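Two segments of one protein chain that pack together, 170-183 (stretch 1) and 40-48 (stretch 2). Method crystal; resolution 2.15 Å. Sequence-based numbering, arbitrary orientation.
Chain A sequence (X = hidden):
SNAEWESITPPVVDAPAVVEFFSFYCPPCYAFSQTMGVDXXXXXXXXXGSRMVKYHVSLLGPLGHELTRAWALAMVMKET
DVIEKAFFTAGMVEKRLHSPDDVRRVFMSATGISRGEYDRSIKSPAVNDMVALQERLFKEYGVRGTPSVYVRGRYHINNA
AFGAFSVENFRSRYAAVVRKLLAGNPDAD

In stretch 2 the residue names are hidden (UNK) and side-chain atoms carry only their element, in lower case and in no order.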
ATOM      1  N   PHE A 170      10.524  -2.505  17.231  1.00 19.97           N
ATOM      2  CA  PHE A 170       9.186  -2.602  16.650  1.00 24.49           C
ATOM      3  C   PHE A 170       9.260  -3.212  15.255  1.00 26.42           C
ATOM      4  O   PHE A 170       8.535  -4.139  14.944  1.00 27.73           O
ATOM      5  CB  PHE A 170       8.454  -1.251  16.574  1.00 21.59           C
ATOM      6  CG  PHE A 170       7.012  -1.379  16.131  1.00 27.49           C
ATOM      7  CD1 PHE A 170       6.685  -1.455  14.780  1.00 27.61           C
ATOM      8  CD2 PHE A 170       5.994  -1.456  17.062  1.00 26.97           C
ATOM      9  CE1 PHE A 170       5.373  -1.604  14.372  1.00 29.36           C
ATOM     10  CE2 PHE A 170       4.679  -1.606  16.655  1.00 32.24           C
ATOM     11  CZ  PHE A 170       4.370  -1.682  15.308  1.00 30.33           C
ATOM     12  N   ARG A 171      10.128  -2.666  14.418  1.00 27.11           N
ATOM     13  CA  ARG A 171      10.307  -3.151  13.053  1.00 32.00           C
ATOM     14  C   ARG A 171      10.704  -4.634  13.003  1.00 33.32           C
ATOM     15  O   ARG A 171      10.150  -5.420  12.236  1.00 32.24           O
ATOM     16  CB  ARG A 171      11.377  -2.308  12.355  1.00 27.15           C
ATOM     17  CG  ARG A 171      11.859  -2.866  11.024  1.00 28.22           C
ATOM     18  CD  ARG A 171      12.849  -1.892  10.346  1.00 32.82           C
ATOM     19  NE  ARG A 171      14.146  -1.835  11.017  1.00 34.58           N
ATOM     20  CZ  ARG A 171      14.759  -0.722  11.421  1.00 32.51           C
ATOM     21  NH1 ARG A 171      14.217   0.469  11.236  1.00 30.49           N
ATOM     22  NH2 ARG A 171      15.935  -0.810  12.013  1.00 41.26           N
ATOM     23  N   SER A 172      11.671  -5.010  13.830  1.00 31.15           N
ATOM     24  CA  SER A 172      12.146  -6.388  13.863  1.00 32.49           C
ATOM     25  C   SER A 172      11.053  -7.360  14.308  1.00 29.96           C
ATOM     26  O   SER A 172      10.925  -8.459  13.758  1.00 26.75           O
ATOM     27  CB  SER A 172      13.350  -6.532  14.795  1.00 36.47           C
ATOM     28  OG  SER A 172      14.430  -5.741  14.345  1.00 53.02           O
ATOM     29  N   ARG A 173      10.275  -6.961  15.305  1.00 24.94           N
ATOM     30  CA  ARG A 173       9.240  -7.854  15.808  1.00 24.20           C
ATOM     31  C   ARG A 173       8.101  -8.011  14.819  1.00 26.57           C
ATOM     32  O   ARG A 173       7.589  -9.108  14.636  1.00 31.61           O
ATOM     33  CB  ARG A 173       8.745  -7.414  17.185  1.00 27.88           C
ATOM     34  CG  ARG A 173       9.830  -7.562  18.232  1.00 23.71           C
ATOM     35  CD  ARG A 173       9.529  -6.766  19.495  1.00 26.65           C
ATOM     36  NE  ARG A 173      10.722  -6.741  20.326  1.00 37.13           N
ATOM     37  CZ  ARG A 173      10.839  -6.066  21.461  1.00 38.62           C
ATOM     38  NH1 ARG A 173       9.832  -5.337  21.912  1.00 34.61           N
ATOM     39  NH2 ARG A 173      11.976  -6.119  22.135  1.00 40.30           N
ATOM     40  N   TYR A 174       7.722  -6.920  14.158  1.00 26.25           N
ATOM     41  CA  TYR A 174       6.670  -6.965  13.148  1.00 25.64           C
ATOM     42  C   TYR A 174       7.093  -7.876  11.986  1.00 24.80           C
ATOM     43  O   TYR A 174       6.341  -8.760  11.573  1.00 30.39           O
ATOM     44  CB  TYR A 174       6.359  -5.553  12.633  1.00 33.22           C
ATOM     45  CG  TYR A 174       5.015  -5.397  11.953  1.00 29.79           C
ATOM     46  CD1 TYR A 174       3.892  -5.011  12.671  1.00 29.16           C
ATOM     47  CD2 TYR A 174       4.875  -5.626  10.592  1.00 31.32           C
ATOM     48  CE1 TYR A 174       2.661  -4.861  12.049  1.00 31.27           C
ATOM     49  CE2 TYR A 174       3.649  -5.478   9.962  1.00 26.33           C
ATOM     50  CZ  TYR A 174       2.557  -5.101  10.684  1.00 30.97           C
ATOM     51  OH  TYR A 174       1.360  -4.944  10.045  1.00 27.91           O
ATOM     52  N   ALA A 175       8.307  -7.667  11.486  1.00 24.15           N
ATOM     53  CA  ALA A 175       8.838  -8.489  10.400  1.00 32.49           C
ATOM     54  C   ALA A 175       9.024  -9.962  10.804  1.00 33.47           C
ATOM     55  O   ALA A 175       8.841 -10.852   9.979  1.00 27.39           O
ATOM     56  CB  ALA A 175      10.158  -7.912   9.870  1.00 29.49           C
ATOM     57  N   ALA A 176       9.392 -10.201  12.063  1.00 26.00           N
ATOM     58  CA  ALA A 176       9.590 -11.556  12.557  1.00 26.04           C
ATOM     59  C   ALA A 176       8.298 -12.350  12.448  1.00 24.36           C
ATOM     60  O   ALA A 176       8.294 -13.504  12.016  1.00 30.32           O
ATOM     61  CB  ALA A 176      10.097 -11.545  14.003  1.00 27.08           C
ATOM     62  N   VAL A 177       7.191 -11.717  12.812  1.00 26.45           N
ATOM     63  CA  VAL A 177       5.901 -12.365  12.699  1.00 28.85           C
ATOM     64  C   VAL A 177       5.503 -12.616  11.240  1.00 32.34           C
ATOM     65  O   VAL A 177       5.008 -13.685  10.903  1.00 27.38           O
ATOM     66  CB  VAL A 177       4.804 -11.596  13.471  1.00 27.35           C
ATOM     67  CG1 VAL A 177       3.421 -12.096  13.090  1.00 19.78           C
ATOM     68  CG2 VAL A 177       5.040 -11.753  14.965  1.00 33.15           C
ATOM     69  N   VAL A 178       5.733 -11.643  10.370  1.00 27.11           N
ATOM     70  CA  VAL A 178       5.458 -11.865   8.954  1.00 20.10           C
ATOM     71  C   VAL A 178       6.312 -12.972   8.374  1.00 21.87           C
ATOM     72  O   VAL A 178       5.820 -13.824   7.633  1.00 30.31           O
ATOM     73  CB  VAL A 178       5.633 -10.594   8.137  1.00 26.72           C
ATOM     74  CG1 VAL A 178       5.578 -10.925   6.626  1.00 20.34           C
ATOM     75  CG2 VAL A 178       4.548  -9.626   8.528  1.00 21.05           C
ATOM     76  N   ARG A 179       7.600 -12.944   8.709  1.00 24.34           N
ATOM     77  CA  ARG A 179       8.526 -14.005   8.346  1.00 25.78           C
ATOM     78  C   ARG A 179       7.984 -15.388   8.777  1.00 29.28           C
ATOM     79  O   ARG A 179       7.857 -16.303   7.960  1.00 31.26           O
ATOM     80  CB  ARG A 179       9.896 -13.742   8.981  1.00 28.82           C
ATOM     81  CG  ARG A 179      11.013 -14.759   8.593  1.00 34.23           C
ATOM     82  CD  ARG A 179      12.151 -14.767   9.642  1.00 30.11           C
ATOM     83  NE  ARG A 179      11.672 -15.352  10.885  1.00 29.67           N
ATOM     84  CZ  ARG A 179      11.990 -14.938  12.111  1.00 32.80           C
ATOM     85  NH1 ARG A 179      12.814 -13.914  12.293  1.00 28.21           N
ATOM     86  NH2 ARG A 179      11.476 -15.567  13.161  1.00 35.42           N
ATOM     87  N   LYS A 180       7.657 -15.531  10.056  1.00 22.97           N
ATOM     88  CA  LYS A 180       7.083 -16.782  10.563  1.00 24.98           C
ATOM     89  C   LYS A 180       5.904 -17.288   9.726  1.00 25.75           C
ATOM     90  O   LYS A 180       5.823 -18.454   9.369  1.00 31.40           O
ATOM     91  CB  LYS A 180       6.651 -16.606  12.016  1.00 24.97           C
ATOM     92  CG  LYS A 180       5.799 -17.766  12.543  1.00 38.41           C
ATOM     93  CD  LYS A 180       5.554 -17.632  14.045  1.00 43.54           C
ATOM     94  CE  LYS A 180       4.667 -16.424  14.359  1.00 44.68           C
ATOM     95  NZ  LYS A 180       4.582 -16.174  15.832  1.00 42.81           N
ATOM     96  N   LEU A 181       4.989 -16.380   9.409  1.00 29.50           N
ATOM     97  CA  LEU A 181       3.778 -16.717   8.686  1.00 26.66           C
ATOM     98  C   LEU A 181       4.029 -17.033   7.217  1.00 30.42           C
ATOM     99  O   LEU A 181       3.200 -17.664   6.556  1.00 22.80           O
ATOM    100  CB  LEU A 181       2.770 -15.579   8.808  1.00 23.87           C
ATOM    101  CG  LEU A 181       2.176 -15.375  10.201  1.00 35.84           C
ATOM    102  CD1 LEU A 181       1.273 -14.143  10.200  1.00 26.03           C
ATOM    103  CD2 LEU A 181       1.402 -16.613  10.673  1.00 26.78           C
ATOM    104  N   LEU A 182       5.169 -16.581   6.708  1.00 24.34           N
ATOM    105  CA  LEU A 182       5.562 -16.921   5.357  1.00 32.10           C
ATOM    106  C   LEU A 182       6.276 -18.267   5.293  1.00 33.43           C
ATOM    107  O   LEU A 182       6.572 -18.749   4.213  1.00 35.39           O
ATOM    108  CB  LEU A 182       6.493 -15.850   4.807  1.00 26.02           C
ATOM    109  CG  LEU A 182       5.723 -14.619   4.309  1.00 27.07           C
ATOM    110  CD1 LEU A 182       6.648 -13.433   4.149  1.00 25.17           C
ATOM    111  CD2 LEU A 182       5.088 -14.982   3.008  1.00 31.46           C
ATOM    112  N   ALA A 183       6.586 -18.847   6.445  1.00 29.63           N
ATOM    113  CA  ALA A 183       7.358 -20.098   6.473  1.00 39.27           C
ATOM    114  C   ALA A 183       6.639 -21.249   5.753  1.00 35.93           C
ATOM    115  O   ALA A 183       5.414 -21.297   5.708  1.00 42.32           O
ATOM    116  CB  ALA A 183       7.672 -20.488   7.903  1.00 38.90           C
ATOM    117  N   UNK A  40      10.221  -2.354   4.066  1.00 31.84           N
ATOM    118  CA  UNK A  40      11.491  -2.894   3.583  1.00 30.33           C
ATOM    119  C   UNK A  40      11.902  -4.149   4.357  1.00 33.47           C
ATOM    120  O   UNK A  40      12.344  -5.124   3.763  1.00 26.63           O
ATOM    121  c   UNK A  40      13.977  -2.285   3.429  1.00 39.80           C
ATOM    122  n   UNK A  40      16.179  -1.658   4.272  1.00 65.32           N
ATOM    123  c   UNK A  40      12.572  -1.817   3.662  1.00 31.76           C
ATOM    124  o   UNK A  40      14.730  -0.014   3.748  1.00 66.03           O
ATOM    125  c   UNK A  40      15.002  -1.218   3.830  1.00 61.32           C
ATOM    126  N   UNK A  41      11.746  -4.126   5.677  1.00 29.28           N
ATOM    127  CA  UNK A  41      12.051  -5.304   6.492  1.00 33.31           C
ATOM    128  C   UNK A  41      11.178  -6.504   6.087  1.00 27.37           C
ATOM    129  O   UNK A  41      11.616  -7.641   6.123  1.00 32.45           O
ATOM    130  c   UNK A  41      11.896  -4.986   7.989  1.00 23.76           C
ATOM    131  N   UNK A  42       9.937  -6.232   5.708  1.00 30.93           N
ATOM    132  CA  UNK A  42       9.042  -7.274   5.215  1.00 34.84           C
ATOM    133  C   UNK A  42       9.531  -7.807   3.857  1.00 38.51           C
ATOM    134  O   UNK A  42       9.592  -9.016   3.645  1.00 34.56           O
ATOM    135  c   UNK A  42       6.976  -6.650   6.539  1.00 21.43           C
ATOM    136  c   UNK A  42       6.706  -7.695   4.312  1.00 32.33           C
ATOM    137  c   UNK A  42       7.576  -6.762   5.138  1.00 31.46           C
ATOM    138  c   UNK A  42       5.572  -6.042   6.539  1.00 23.15           C
ATOM    139  N   UNK A  43       9.903  -6.916   2.940  1.00 30.75           N
ATOM    140  CA  UNK A  43      10.384  -7.375   1.646  1.00 31.15           C
ATOM    141  C   UNK A  43      11.624  -8.239   1.852  1.00 34.75           C
ATOM    142  O   UNK A  43      11.853  -9.215   1.150  1.00 30.03           O
ATOM    143  n   UNK A  43       6.684  -2.362  -1.477  1.00 40.55           N
ATOM    144  c   UNK A  43       7.849  -2.709  -0.935  1.00 44.20           C
ATOM    145  c   UNK A  43      10.677  -6.185   0.720  1.00 29.44           C
ATOM    146  n   UNK A  43       8.433  -1.919  -0.045  1.00 44.98           N
ATOM    147  n   UNK A  43       8.433  -3.846  -1.299  1.00 36.49           N
ATOM    148  c   UNK A  43       9.404  -5.588   0.110  1.00 23.77           C
ATOM    149  c   UNK A  43       9.690  -4.350  -0.760  1.00 30.69           C
ATOM    150  N   UNK A  44      12.400  -7.891   2.867  1.00 32.12           N
ATOM    151  CA  UNK A  44      13.613  -8.616   3.169  1.00 35.49           C
ATOM    152  C   UNK A  44      13.379 -10.065   3.618  1.00 37.09           C
ATOM    153  O   UNK A  44      14.292 -10.874   3.563  1.00 35.61           O
ATOM    154  c   UNK A  44      15.732  -8.541   4.555  1.00 54.14           C
ATOM    155  c   UNK A  44      14.450  -7.855   4.204  1.00 43.34           C
ATOM    156  c   UNK A  44      16.861  -8.736   3.836  1.00 59.75           C
ATOM    157  n   UNK A  44      17.732  -9.439   4.636  1.00 64.33           N
ATOM    158  c   UNK A  44      17.158  -9.668   5.799  1.00 65.78           C
ATOM    159  n   UNK A  44      15.945  -9.142   5.778  1.00 61.25           N
ATOM    160  N   UNK A  45      12.176 -10.413   4.055  1.00 33.87           N
ATOM    161  CA  UNK A  45      11.965 -11.802   4.454  1.00 35.06           C
ATOM    162  C   UNK A  45      11.094 -12.547   3.457  1.00 34.56           C
ATOM    163  O   UNK A  45      10.699 -13.675   3.703  1.00 33.28           O
ATOM    164  c   UNK A  45      11.416 -11.937   5.899  1.00 30.91           C
ATOM    165  c   UNK A  45      12.377 -11.279   6.886  1.00 33.47           C
ATOM    166  c   UNK A  45      10.015 -11.331   6.019  1.00 28.21           C
ATOM    167  N   UNK A  46      10.815 -11.923   2.317  1.00 26.70           N
ATOM    168  CA  UNK A  46      10.035 -12.597   1.291  1.00 30.77           C
ATOM    169  C   UNK A  46      10.792 -13.807   0.779  1.00 32.08           C
ATOM    170  O   UNK A  46      11.941 -13.686   0.393  1.00 37.67           O
ATOM    171  c   UNK A  46       8.637  -9.687  -0.923  1.00 30.19           C
ATOM    172  c   UNK A  46       8.665 -10.613   0.307  1.00 36.84           C
ATOM    173  c   UNK A  46       9.771 -11.656   0.127  1.00 36.09           C
ATOM    174  c   UNK A  46       7.321 -11.285   0.525  1.00 27.83           C
ATOM    175  N   UNK A  47      10.158 -14.987   0.790  1.00 37.06           N
ATOM    176  CA  UNK A  47      10.806 -16.152   0.179  1.00 41.39           C
ATOM    177  C   UNK A  47      11.091 -15.895  -1.294  1.00 45.49           C
ATOM    178  O   UNK A  47      10.504 -14.983  -1.878  1.00 37.14           O
ATOM    179  c   UNK A  47       9.752 -17.247   0.327  1.00 40.20           C
ATOM    180  c   UNK A  47       8.895 -15.353   1.444  1.00 43.75           C
ATOM    181  c   UNK A  47       8.994 -16.854   1.539  1.00 44.41           C
ATOM    182  N   UNK A  48      11.989 -16.678  -1.884  1.00 49.43           N
ATOM    183  CA  UNK A  48      12.273 -16.534  -3.304  1.00 50.27           C
ATOM    184  C   UNK A  48      11.007 -16.768  -4.121  1.00 50.32           C
ATOM    185  O   UNK A  48      10.246 -17.712  -3.865  1.00 49.33           O
ATOM    186  n   UNK A  48      15.278 -18.207  -6.892  0.79 61.40           N
ATOM    187  c   UNK A  48      15.018 -18.092  -5.596  0.24 60.38           C
ATOM    188  c   UNK A  48      13.395 -17.476  -3.749  0.75 53.47           C
ATOM    189  c   UNK A  48      13.744 -17.356  -5.229  0.84 59.08           C
ATOM    190  o   UNK A  48      15.764 -18.546  -4.726  0.66 59.15           O
TER

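Position 40 carries three carbons in a row, the third holding one oxygen and one nitrogen: a primary amide on a two-carbon spacer. It is exposed and makes no contact with stretch 1. This is Gln40.

Position 41 has a single side-chain carbon, CB, pointing toward the helix of stretch 1. The CB of position 41 lies 3.9 Å from Ala175 CB and 3.7 Å from Arg171 CG, so one methyl meets another while the aliphatic part of an arginine flanks it. The residue is Ala41.

Position 42 shows four carbons, forked at the first, with one arm two carbons long. Its CA-to-CB bond runs sideways, but the side chain reaches back to touch Val178 and the ring edge of Tyr174. This is Ile42: CG2 is 4.1 Å from Val178 CG1, and CD1 lies 4.0 Å from Tyr174 CE2.

Position 43 has three carbons, a nitrogen, then a carbon bearing two more nitrogens, a guanidinium. Exposed and out of reach of stretch 1, it is Arg43.

Position 44 puts one carbon before a five-membered ring of three carbons and two nitrogens, an imidazole, and makes no contact. It is His44; His44 N bonds to Gln40 O at 2.9 Å.

Position 45 has three carbons, the first carrying the other two. It points toward stretch 1, where one methyl of the fork lies against Arg179 and Val178. This is Val45: CG2 packs 3.8 Å from Arg179 CB and 4.5 Å from Val178 CG1.

Position 46 has four carbons forked at the second. It starts away from stretch 1, yet its end returns to touch Leu182. Hence Leu46, with CD2 4.3 Å from Leu182 CD1. A type I turn from Arg43 ends here, closed by Leu46 N to Arg43 O at 3.1 Å.

Position 47 closes three carbons onto its backbone nitrogen, and this ring touches Leu182. It is Pro47, whose CD sits 4.0 Å from Leu182 CD1.

Position 48 repeats the three-carbon chain ending in an amide, exposed and too far away to take part: Gln48.

The contact works by apolar packing, with no hydrogen bond across it. Ala175, Val178 and Leu182 recur at helical spacing and point toward stretch 2, making a stripe along one helix. In the CA register, the nearest pair is Ala175 CA and Ile42 CA at 5.3 Å; at Leu182 CA and Pro47 CA the gap is 7.4 Å, and the leucine side chain spans it. The lesson is alanine against alanine at Ala175 and Ala41, and a reaching leucine where the backbones part; the side chains of Gln40, Arg43, His44 and Gln48 make no contact.

Stretch 2, residues 40-48: QAIRHVLPQ
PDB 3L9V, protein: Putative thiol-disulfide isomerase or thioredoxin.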